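Invasion protein InvA (Salmonella enterica, PDB 2X49) acts in the type III secretion export apparatus of the inner membrane and in invasion of intestinal epithelial cells, this chain being its C-terminal domain. Local coordinates at residues A[139-142]-A[143-147]; A[206-210]-A[211-215]; A[216-219]-A[220-224]. All coordinates share one frame; numbering follows the deposited sequence.

Interaction 1: A[139-142]-A[143-147]; sequences RNVN and EYFGI
The link between helix 125-139 and helix 147-158 folds into two overlapping turns, in which N140 and V141 accept from E143 and Y144. E143 N donates to N140 O at 2.9 Å and Y144 N to V141 O at 3.1 Å. Both are i to i+3 bonds. The second carbonyl is also roofed by an aromatic ring: V141 O lies 3.8 Å above the plane of the Y144 ring, over its centre. That overlap follows from the chi1 of Y144, 61°, which sets CG between the backbone N and the carbonyl carbon and folds the ring back over the turn. The V141 and Y144 side chains cross at about a right angle, and the phenol OH bonds to L137 O in the preceding helix. V141 also touches F145 through CG2, which packs 3.7 Å from F145 CB, the two side chains lying side by side and pointing the same way; the F145 ring continues to T150 and M153 of helix 147-158. On the polar side, a water donates to E143 OE2 at 3.1 Å and, more weakly, to N140 OD1 at 3.3 Å. N140 ND2 bonds to T136 O and E143 OE1 to N64 ND2, so each of these two side chains has a direct partner besides the shared water. With N140 the first residue to leave helical geometry and G146 the N-cap of the next helix, this is a short interhelical connection made of overlapping beta turns, with the Y144 ring set over the V141 carbonyl of the second turn.

Interaction 2: A[206-210]-A[211-215]; sequences PREKD and VINLV
E208 lays its carboxylate against N213 where the loop after helix 194-204 enters helix 211-221. This is a helix N-terminus with D210 as the N-cap. The E208 carboxylate and the N213 amide stand nearly perpendicular, with planes 88° apart. Their nearest approach is E208 CD to N213 CB, 3.6 Å, the carboxylate oxygens lying farther from N213 ND2. The E208 chain bends at chi2, which turns the carboxylate toward the backbone of D210, where OE2 accepts from D210 N at 3.0 Å through its anti lone pair; the residue ahead of the helix thus helps to position the cap. D210 is gripped by the first turn. Its OD2 receives N213 N at 3.0 Å in a bond close to linear, 173°, met nearly along the C-O axis; I212 N adds a weak bond to the same oxygen, at 3.1 Å. With CG anti to the backbone N (chi1 175°), the carboxylate reaches forward to these amides, which the helix itself cannot satisfy. Its negative charge at the positive end of the helix dipole is probably stabilising. The other oxygen, OD1, bonds to S259 OG, so both carboxylate oxygens have protein partners. On the inner flank, L214 packs against L201 and W204 of helix 194-204, while its CB approaches E208 CG at 4.1 Å. The backbone of D210 starts the regular helical pattern, L214 N donating to D210 O at 2.9 Å. Beside the cap, a water lies within hydrogen-bonding distance of both D210 OD2 and N213 OD1, 2.8 Å from the former.

Interaction 3: A[216-219]-A[220-224]; sequences EHIR and GAMAR
I218 and M222, one helical turn apart, form the side-chain contact at the end of helix 211-221, where the helix is interrupted at M222 and resumes as helix 223-231. I218 CG2 meets M222 CG at 4.4 Å, a loose apolar touch alongside the helix. In M222, CG stands anti to the carbonyl carbon (chi1 -69°), which sets it 3.4 Å from I218 O; the bends at chi2 and chi3 then turn the sulfur end away from the segment 216-219. A221 approaches the same carbonyl, its CB 3.4 Å from I218 O, so both residues border the same backbone oxygen. R219 and E216 each leave the backbone in a direction away from the segment 220-224. The R219 chain bends at chi3 (62°), and its guanidinium is engaged by E320 through a salt bridge at NE; the OE2 of E216 pairs with R299 NE.

The backbone records how the helix ends. G220 N donates to E216 O and A221 N to H217 O, the latter at 3.0 Å, as regular i to i+4 bonds. M222 N then has two acceptors: I218 O at 3.0 Å, and R219 O in a weak bond at 3.1 Å. This passage from i+4 to i+3 bonding is how a helix commonly tightens at its C-terminus. M222 is both the first residue beyond the helix and the N-cap of the next.

Helix 194-204 lies along one flank, with I218 and A221 on A200, M222 on L196 and I197, and the H217 ring stacked on W204. Helix 174-185 supplies L184, against which I218 and R219 pack, while the resumed helix 223-231 leads on into strand 236-240 of the parallel sheet.

Overall arrangement
The contacts illustrate three helix ends: an interhelical turn (interaction 1), an N-cap (interaction 2) and a helix break (interaction 3). Interactions 2 and 3 share helix 211-221, their centres about 13 Å apart, and they touch where E208 CG meets H217 CD2 at 4.3 Å. Interaction 1 stands apart, about 20 Å from interaction 2 and 21 Å from interaction 3 between centres, and about 11 Å from each between nearest atoms. Helix 174-185 bridges that gap, receiving side chains from all three. Di(hydroxyethyl)ether, probably from the crystallisation liquor, lies about 4 Å from the N213 side chain and about 3 Å from that of H217. The calcium site at N93 and E111 involves none of these segments.

Interaction 1: A[139-142]-A[143-147]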
ATOM      1  N   ARG A 139      -1.196   2.449  -5.240  1.00 16.42           N
ATOM      2  CA  ARG A 139      -1.163   3.908  -5.051  1.00 16.57           C
ATOM      3  C   ARG A 139      -1.670   4.655  -6.291  1.00 15.37           C
ATOM      4  O   ARG A 139      -2.243   5.755  -6.227  1.00 16.07           O
ATOM      5  CB  ARG A 139       0.260   4.366  -4.689  1.00 17.87           C
ATOM      6  CG  ARG A 139       0.510   5.814  -4.522  1.00 20.99           C
ATOM      7  CD  ARG A 139       1.863   5.971  -3.825  1.00 25.35           C
ATOM      8  NE  ARG A 139       3.041   5.894  -4.693  1.00 26.76           N
ATOM      9  CZ  ARG A 139       4.055   5.047  -4.531  1.00 27.15           C
ATOM     10  NH1 ARG A 139       4.052   4.164  -3.548  1.00 28.58           N
ATOM     11  NH2 ARG A 139       5.086   5.079  -5.366  1.00 28.91           N
ATOM     12  N   ASN A 140      -1.428   4.021  -7.423  1.00 15.76           N
ATOM     13  CA  ASN A 140      -1.631   4.619  -8.756  1.00 14.94           C
ATOM     14  C   ASN A 140      -2.915   4.066  -9.385  1.00 14.68           C
ATOM     15  O   ASN A 140      -3.138   4.103 -10.588  1.00 14.40           O
ATOM     16  CB  ASN A 140      -0.409   4.406  -9.662  1.00 14.44           C
ATOM     17  CG  ASN A 140       0.690   5.366  -9.378  1.00 16.21           C
ATOM     18  OD1 ASN A 140       0.655   6.532  -9.797  1.00 19.58           O
ATOM     19  ND2 ASN A 140       1.743   4.880  -8.737  1.00 15.81           N
ATOM     20  N   VAL A 141      -3.784   3.616  -8.505  1.00 15.25           N
ATOM     21  CA  VAL A 141      -5.038   2.951  -8.900  1.00 16.21           C
ATOM     22  C   VAL A 141      -5.887   3.759  -9.911  1.00 16.00           C
ATOM     23  O   VAL A 141      -6.510   3.182 -10.813  1.00 15.71           O
ATOM     24  CB  VAL A 141      -5.907   2.572  -7.672  1.00 17.87           C
ATOM     25  CG1 VAL A 141      -6.288   3.775  -6.860  1.00 20.14           C
ATOM     26  CG2 VAL A 141      -7.154   1.820  -8.148  1.00 20.66           C
ATOM     27  N   ASN A 142      -5.852   5.070  -9.785  1.00 16.21           N
ATOM     28  CA  ASN A 142      -6.701   5.916 -10.637  1.00 15.89           C
ATOM     29  C   ASN A 142      -6.307   5.850 -12.126  1.00 15.69           C
ATOM     30  O   ASN A 142      -7.033   6.295 -13.013  1.00 16.12           O
ATOM     31  CB  ASN A 142      -6.765   7.378 -10.137  1.00 15.91           C
ATOM     32  CG  ASN A 142      -7.558   7.542  -8.821  1.00 21.65           C
ATOM     33  OD1 ASN A 142      -7.357   6.638  -7.868  1.00 31.37           O
ATOM     34  ND2 ASN A 142      -8.286   8.533  -8.649  1.00 29.48           N
ATOM     35  N   GLU A 143      -5.128   5.284 -12.373  1.00 15.34           N
ATOM     36  CA  GLU A 143      -4.595   5.181 -13.744  1.00 16.27           C
ATOM     37  C   GLU A 143      -5.279   4.105 -14.540  1.00 16.44           C
ATOM     38  O   GLU A 143      -5.287   4.181 -15.781  1.00 17.88           O
ATOM     39  CB  GLU A 143      -3.053   4.968 -13.783  1.00 16.92           C
ATOM     40  CG  GLU A 143      -2.235   6.152 -13.231  1.00 18.53           C
ATOM     41  CD  GLU A 143      -2.209   7.368 -14.153  1.00 24.24           C
ATOM     42  OE1 GLU A 143      -2.613   7.269 -15.341  1.00 24.03           O
ATOM     43  OE2 GLU A 143      -1.744   8.431 -13.679  1.00 28.61           O
ATOM     44  N   TYR A 144      -5.863   3.140 -13.839  1.00 15.71           N
ATOM     45  CA  TYR A 144      -6.442   1.904 -14.478  1.00 17.38           C
ATOM     46  C   TYR A 144      -7.780   1.411 -13.932  1.00 17.57           C
ATOM     47  O   TYR A 144      -8.277   0.347 -14.273  1.00 17.68           O
ATOM     48  CB  TYR A 144      -5.401   0.737 -14.493  1.00 18.70           C
ATOM     49  CG  TYR A 144      -4.957   0.332 -13.141  1.00 17.89           C
ATOM     50  CD1 TYR A 144      -5.737  -0.509 -12.350  1.00 19.17           C
ATOM     51  CD2 TYR A 144      -3.827   0.880 -12.568  1.00 20.04           C
ATOM     52  CE1 TYR A 144      -5.387  -0.812 -11.067  1.00 20.06           C
ATOM     53  CE2 TYR A 144      -3.446   0.570 -11.325  1.00 17.47           C
ATOM     54  CZ  TYR A 144      -4.223  -0.258 -10.542  1.00 21.65           C
ATOM     55  OH  TYR A 144      -3.917  -0.526  -9.242  1.00 25.24           O
ATOM     56  N   PHE A 145      -8.357   2.196 -13.049  1.00 17.99           N
ATOM     57  CA  PHE A 145      -9.652   1.834 -12.380  1.00 18.17           C
ATOM     58  C   PHE A 145     -10.563   3.041 -12.218  1.00 19.16           C
ATOM     59  O   PHE A 145     -10.152   4.078 -11.701  1.00 21.84           O
ATOM     60  CB  PHE A 145      -9.363   1.233 -10.995  1.00 18.93           C
ATOM     61  CG  PHE A 145     -10.587   0.806 -10.251  1.00 18.59           C
ATOM     62  CD1 PHE A 145     -11.096  -0.471 -10.398  1.00 18.47           C
ATOM     63  CD2 PHE A 145     -11.253   1.709  -9.410  1.00 20.53           C
ATOM     64  CE1 PHE A 145     -12.264  -0.846  -9.699  1.00 19.41           C
ATOM     65  CE2 PHE A 145     -12.422   1.333  -8.756  1.00 22.64           C
ATOM     66  CZ  PHE A 145     -12.923   0.070  -8.908  1.00 20.82           C
ATOM     67  N   GLY A 146     -11.807   2.850 -12.630  1.00 18.45           N
ATOM     68  CA  GLY A 146     -12.873   3.899 -12.555  1.00 18.81           C
ATOM     69  C   GLY A 146     -14.296   3.404 -12.566  1.00 18.54           C
ATOM     70  O   GLY A 146     -14.608   2.316 -12.133  1.00 17.70           O
ATOM     71  N   ILE A 147     -15.161   4.218 -13.136  1.00 18.07           N
ATOM     72  CA  ILE A 147     -16.605   3.959 -13.068  1.00 17.99           C
ATOM     73  C   ILE A 147     -17.010   2.698 -13.804  1.00 17.66           C
ATOM     74  O   ILE A 147     -17.920   1.979 -13.406  1.00 18.29           O
ATOM     75  CB  ILE A 147     -17.436   5.144 -13.659  1.00 19.17           C
ATOM     76  CG1 ILE A 147     -17.328   6.350 -12.747  1.00 22.25           C
ATOM     77  CG2 ILE A 147     -18.853   4.724 -13.835  1.00 21.63           C
ATOM     78  CD1 ILE A 147     -17.918   6.117 -11.378  1.00 27.31           C
TER
HETATM   79  O   HOH W   1       1.117   7.559 -12.938  1.00 34.01           O

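Interaction 2: A[206-210]-A[211-215]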
ATOM      1  N   PRO A 206     -26.433   6.807   3.588  1.00 14.78           N
ATOM      2  CA  PRO A 206     -27.607   7.673   3.777  1.00 14.61           C
ATOM      3  C   PRO A 206     -27.331   8.914   4.553  1.00 15.25           C
ATOM      4  O   PRO A 206     -27.997   9.936   4.380  1.00 16.06           O
ATOM      5  CB  PRO A 206     -28.536   6.800   4.613  1.00 13.73           C
ATOM      6  CG  PRO A 206     -28.195   5.401   4.149  1.00 15.90           C
ATOM      7  CD  PRO A 206     -26.705   5.445   4.075  1.00 15.15           C
ATOM      8  N   ARG A 207     -26.420   8.773   5.487  1.00 16.77           N
ATOM      9  CA  ARG A 207     -26.120   9.835   6.458  1.00 18.10           C
ATOM     10  C   ARG A 207     -24.887  10.698   6.222  1.00 18.52           C
ATOM     11  O   ARG A 207     -24.776  11.796   6.764  1.00 20.03           O
ATOM     12  CB  ARG A 207     -26.003   9.240   7.858  1.00 18.98           C
ATOM     13  CG  ARG A 207     -27.308   8.747   8.383  1.00 19.50           C
ATOM     14  CD  ARG A 207     -27.273   8.623   9.875  1.00 19.13           C
ATOM     15  NE  ARG A 207     -28.378   7.817  10.359  1.00 18.58           N
ATOM     16  CZ  ARG A 207     -28.795   7.805  11.605  1.00 16.65           C
ATOM     17  NH1 ARG A 207     -28.252   8.620  12.497  1.00 18.54           N
ATOM     18  NH2 ARG A 207     -29.771   7.011  11.960  1.00 18.94           N
ATOM     19  N   GLU A 208     -23.945  10.182   5.464  1.00 17.38           N
ATOM     20  CA  GLU A 208     -22.681  10.901   5.224  1.00 18.17           C
ATOM     21  C   GLU A 208     -22.454  11.106   3.740  1.00 17.32           C
ATOM     22  O   GLU A 208     -22.222  10.143   3.002  1.00 19.80           O
ATOM     23  CB  GLU A 208     -21.504  10.105   5.821  1.00 19.05           C
ATOM     24  CG  GLU A 208     -20.164  10.888   5.765  1.00 19.61           C
ATOM     25  CD  GLU A 208     -20.262  12.298   6.292  1.00 22.59           C
ATOM     26  OE1 GLU A 208     -20.312  12.512   7.542  1.00 28.27           O
ATOM     27  OE2 GLU A 208     -20.254  13.239   5.477  1.00 24.88           O
ATOM     28  N   LYS A 209     -22.499  12.382   3.355  1.00 18.21           N
ATOM     29  CA  LYS A 209     -22.474  12.836   1.931  1.00 19.05           C
ATOM     30  C   LYS A 209     -21.119  13.386   1.509  1.00 19.82           C
ATOM     31  O   LYS A 209     -20.873  13.659   0.336  1.00 21.09           O
ATOM     32  CB  LYS A 209     -23.575  13.873   1.654  1.00 19.02           C
ATOM     33  CG  LYS A 209     -25.029  13.375   1.873  1.00 19.26           C
ATOM     34  CD  LYS A 209     -25.294  12.090   1.176  1.00 19.35           C
ATOM     35  CE  LYS A 209     -26.769  11.688   1.281  1.00 20.90           C
ATOM     36  NZ  LYS A 209     -27.027  10.301   0.932  1.00 18.17           N
ATOM     37  N   ASP A 210     -20.241  13.535   2.482  1.00 19.27           N
ATOM     38  CA  ASP A 210     -18.845  13.995   2.229  1.00 19.52           C
ATOM     39  C   ASP A 210     -17.982  12.763   1.999  1.00 18.81           C
ATOM     40  O   ASP A 210     -17.913  11.850   2.813  1.00 18.36           O
ATOM     41  CB  ASP A 210     -18.312  14.810   3.399  1.00 20.22           C
ATOM     42  CG  ASP A 210     -16.852  15.210   3.235  1.00 23.56           C
ATOM     43  OD1 ASP A 210     -16.597  16.384   2.854  1.00 28.09           O
ATOM     44  OD2 ASP A 210     -15.966  14.382   3.514  1.00 25.37           O
ATOM     45  N   VAL A 211     -17.331  12.715   0.855  1.00 18.04           N
ATOM     46  CA  VAL A 211     -16.679  11.461   0.459  1.00 18.06           C
ATOM     47  C   VAL A 211     -15.528  11.031   1.368  1.00 18.91           C
ATOM     48  O   VAL A 211     -15.317   9.847   1.585  1.00 17.63           O
ATOM     49  CB  VAL A 211     -16.199  11.471  -1.023  1.00 17.80           C
ATOM     50  CG1 VAL A 211     -15.009  12.368  -1.214  1.00 19.75           C
ATOM     51  CG2 VAL A 211     -15.859  10.076  -1.433  1.00 20.02           C
ATOM     52  N   ILE A 212     -14.808  12.001   1.889  1.00 19.66           N
ATOM     53  CA  ILE A 212     -13.601  11.693   2.718  1.00 20.82           C
ATOM     54  C   ILE A 212     -14.071  11.042   4.001  1.00 19.72           C
ATOM     55  O   ILE A 212     -13.603   9.978   4.436  1.00 18.46           O
ATOM     56  CB  ILE A 212     -12.793  12.897   3.041  1.00 21.93           C
ATOM     57  CG1 ILE A 212     -12.199  13.456   1.760  1.00 25.57           C
ATOM     58  CG2 ILE A 212     -11.634  12.572   3.982  1.00 23.79           C
ATOM     59  CD1 ILE A 212     -11.664  12.434   0.905  1.00 24.80           C
ATOM     60  N   ASN A 213     -15.032  11.722   4.571  1.00 18.96           N
ATOM     61  CA  ASN A 213     -15.634  11.264   5.817  1.00 19.22           C
ATOM     62  C   ASN A 213     -16.219   9.869   5.614  1.00 18.97           C
ATOM     63  O   ASN A 213     -16.049   8.996   6.403  1.00 17.95           O
ATOM     64  CB  ASN A 213     -16.697  12.249   6.338  1.00 19.64           C
ATOM     65  CG  ASN A 213     -16.092  13.536   6.854  1.00 21.65           C
ATOM     66  OD1 ASN A 213     -14.878  13.661   6.972  1.00 28.34           O
ATOM     67  ND2 ASN A 213     -16.950  14.511   7.168  1.00 26.26           N
ATOM     68  N   LEU A 214     -16.958   9.688   4.523  1.00 17.50           N
ATOM     69  CA  LEU A 214     -17.591   8.395   4.221  1.00 17.77           C
ATOM     70  C   LEU A 214     -16.558   7.264   4.158  1.00 18.67           C
ATOM     71  O   LEU A 214     -16.774   6.146   4.675  1.00 17.69           O
ATOM     72  CB  LEU A 214     -18.418   8.466   2.898  1.00 17.58           C
ATOM     73  CG  LEU A 214     -19.130   7.192   2.452  1.00 18.37           C
ATOM     74  CD1 LEU A 214     -20.130   6.759   3.530  1.00 18.76           C
ATOM     75  CD2 LEU A 214     -19.771   7.322   1.048  1.00 19.56           C
ATOM     76  N   VAL A 215     -15.467   7.532   3.463  1.00 17.39           N
ATOM     77  CA  VAL A 215     -14.391   6.548   3.339  1.00 17.39           C
ATOM     78  C   VAL A 215     -13.879   6.102   4.702  1.00 17.92           C
ATOM     79  O   VAL A 215     -13.668   4.926   4.935  1.00 17.04           O
ATOM     80  CB  VAL A 215     -13.189   7.026   2.449  1.00 17.20           C
ATOM     81  CG1 VAL A 215     -12.020   6.071   2.633  1.00 17.46           C
ATOM     82  CG2 VAL A 215     -13.625   7.027   1.017  1.00 17.57           C
TER
HETATM   83  O   HOH W   2     -13.803  15.644   4.790  1.00 43.25           O

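Interaction 3: A[216-219]-A[220-224]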
ATOM      1  N   GLU A 216     -13.774   7.038   5.611  1.00 18.27           N
ATOM      2  CA  GLU A 216     -13.267   6.709   6.940  1.00 18.22           C
ATOM      3  C   GLU A 216     -14.199   5.700   7.637  1.00 19.53           C
ATOM      4  O   GLU A 216     -13.773   4.808   8.406  1.00 18.72           O
ATOM      5  CB  GLU A 216     -13.041   7.976   7.774  1.00 17.72           C
ATOM      6  CG  GLU A 216     -12.021   7.779   8.837  1.00 20.71           C
ATOM      7  CD  GLU A 216     -10.589   7.489   8.319  1.00 20.86           C
ATOM      8  OE1 GLU A 216     -10.280   7.650   7.096  1.00 17.85           O
ATOM      9  OE2 GLU A 216      -9.741   7.125   9.163  1.00 19.12           O
ATOM     10  N   HIS A 217     -15.503   5.908   7.459  1.00 17.64           N
ATOM     11  CA  HIS A 217     -16.467   5.012   8.057  1.00 17.58           C
ATOM     12  C   HIS A 217     -16.396   3.614   7.449  1.00 17.46           C
ATOM     13  O   HIS A 217     -16.545   2.586   8.132  1.00 17.54           O
ATOM     14  CB  HIS A 217     -17.900   5.559   7.992  1.00 17.80           C
ATOM     15  CG  HIS A 217     -18.132   6.773   8.837  1.00 19.43           C
ATOM     16  ND1 HIS A 217     -18.036   6.756  10.213  1.00 19.31           N
ATOM     17  CD2 HIS A 217     -18.515   8.035   8.510  1.00 23.51           C
ATOM     18  CE1 HIS A 217     -18.295   7.960  10.695  1.00 22.68           C
ATOM     19  NE2 HIS A 217     -18.613   8.749   9.681  1.00 22.71           N
ATOM     20  N   ILE A 218     -16.201   3.597   6.144  1.00 17.90           N
ATOM     21  CA  ILE A 218     -16.097   2.332   5.394  1.00 17.31           C
ATOM     22  C   ILE A 218     -14.855   1.556   5.875  1.00 18.31           C
ATOM     23  O   ILE A 218     -14.895   0.351   6.165  1.00 18.18           O
ATOM     24  CB  ILE A 218     -16.096   2.500   3.863  1.00 18.43           C
ATOM     25  CG1 ILE A 218     -17.367   3.232   3.384  1.00 18.20           C
ATOM     26  CG2 ILE A 218     -15.954   1.159   3.175  1.00 17.98           C
ATOM     27  CD1 ILE A 218     -18.632   2.734   3.997  1.00 19.90           C
ATOM     28  N   ARG A 219     -13.778   2.297   6.036  1.00 18.66           N
ATOM     29  CA  ARG A 219     -12.502   1.695   6.534  1.00 17.79           C
ATOM     30  C   ARG A 219     -12.789   1.051   7.863  1.00 18.97           C
ATOM     31  O   ARG A 219     -12.355  -0.052   8.196  1.00 18.55           O
ATOM     32  CB  ARG A 219     -11.395   2.722   6.695  1.00 17.60           C
ATOM     33  CG  ARG A 219     -10.759   3.167   5.425  1.00 18.38           C
ATOM     34  CD  ARG A 219      -9.647   4.107   5.733  1.00 17.19           C
ATOM     35  NE  ARG A 219      -8.561   3.520   6.524  1.00 17.81           N
ATOM     36  CZ  ARG A 219      -7.411   3.090   5.997  1.00 17.39           C
ATOM     37  NH1 ARG A 219      -7.185   3.209   4.669  1.00 18.19           N
ATOM     38  NH2 ARG A 219      -6.475   2.566   6.799  1.00 17.53           N
ATOM     39  N   GLY A 220     -13.530   1.773   8.681  1.00 18.22           N
ATOM     40  CA  GLY A 220     -13.880   1.235  10.011  1.00 17.99           C
ATOM     41  C   GLY A 220     -14.662  -0.091   9.958  1.00 18.55           C
ATOM     42  O   GLY A 220     -14.463  -1.037  10.738  1.00 16.91           O
ATOM     43  N   ALA A 221     -15.589  -0.131   9.032  1.00 18.17           N
ATOM     44  CA  ALA A 221     -16.439  -1.305   8.859  1.00 19.00           C
ATOM     45  C   ALA A 221     -15.588  -2.486   8.430  1.00 19.04           C
ATOM     46  O   ALA A 221     -15.847  -3.637   8.755  1.00 21.01           O
ATOM     47  CB  ALA A 221     -17.565  -1.068   7.822  1.00 18.83           C
ATOM     48  N   MET A 222     -14.541  -2.161   7.711  1.00 18.78           N
ATOM     49  CA  MET A 222     -13.658  -3.156   7.063  1.00 18.75           C
ATOM     50  C   MET A 222     -12.448  -3.480   7.903  1.00 17.26           C
ATOM     51  O   MET A 222     -11.500  -4.102   7.440  1.00 17.26           O
ATOM     52  CB  MET A 222     -13.202  -2.660   5.675  1.00 18.22           C
ATOM     53  CG  MET A 222     -14.319  -2.616   4.636  1.00 21.63           C
ATOM     54  SD  MET A 222     -15.372  -4.085   4.464  1.00 28.07           S
ATOM     55  CE  MET A 222     -14.149  -5.161   3.669  1.00 28.15           C
ATOM     56  N   ALA A 223     -12.472  -3.025   9.142  1.00 16.57           N
ATOM     57  CA  ALA A 223     -11.287  -3.105   9.997  1.00 16.36           C
ATOM     58  C   ALA A 223     -10.550  -4.470  10.010  1.00 16.25           C
ATOM     59  O   ALA A 223      -9.327  -4.571   9.828  1.00 16.45           O
ATOM     60  CB  ALA A 223     -11.606  -2.680  11.420  1.00 16.56           C
ATOM     61  N   ARG A 224     -11.341  -5.513  10.161  1.00 16.58           N
ATOM     62  CA  ARG A 224     -10.799  -6.847  10.230  1.00 17.38           C
ATOM     63  C   ARG A 224      -9.988  -7.167   8.990  1.00 16.28           C
ATOM     64  O   ARG A 224      -8.926  -7.755   9.051  1.00 17.54           O
ATOM     65  CB  ARG A 224     -11.925  -7.871  10.392  1.00 17.86           C
ATOM     66  CG  ARG A 224     -11.490  -9.282  10.215  1.00 21.39           C
ATOM     67  CD  ARG A 224     -12.684 -10.203  10.415  1.00 23.70           C
ATOM     68  NE  ARG A 224     -12.316 -11.606  10.256  1.00 26.74           N
ATOM     69  CZ  ARG A 224     -12.971 -12.622  10.808  1.00 30.39           C
ATOM     70  NH1 ARG A 224     -14.050 -12.413  11.564  1.00 32.19           N
ATOM     71  NH2 ARG A 224     -12.549 -13.855  10.601  1.00 31.98           N
TER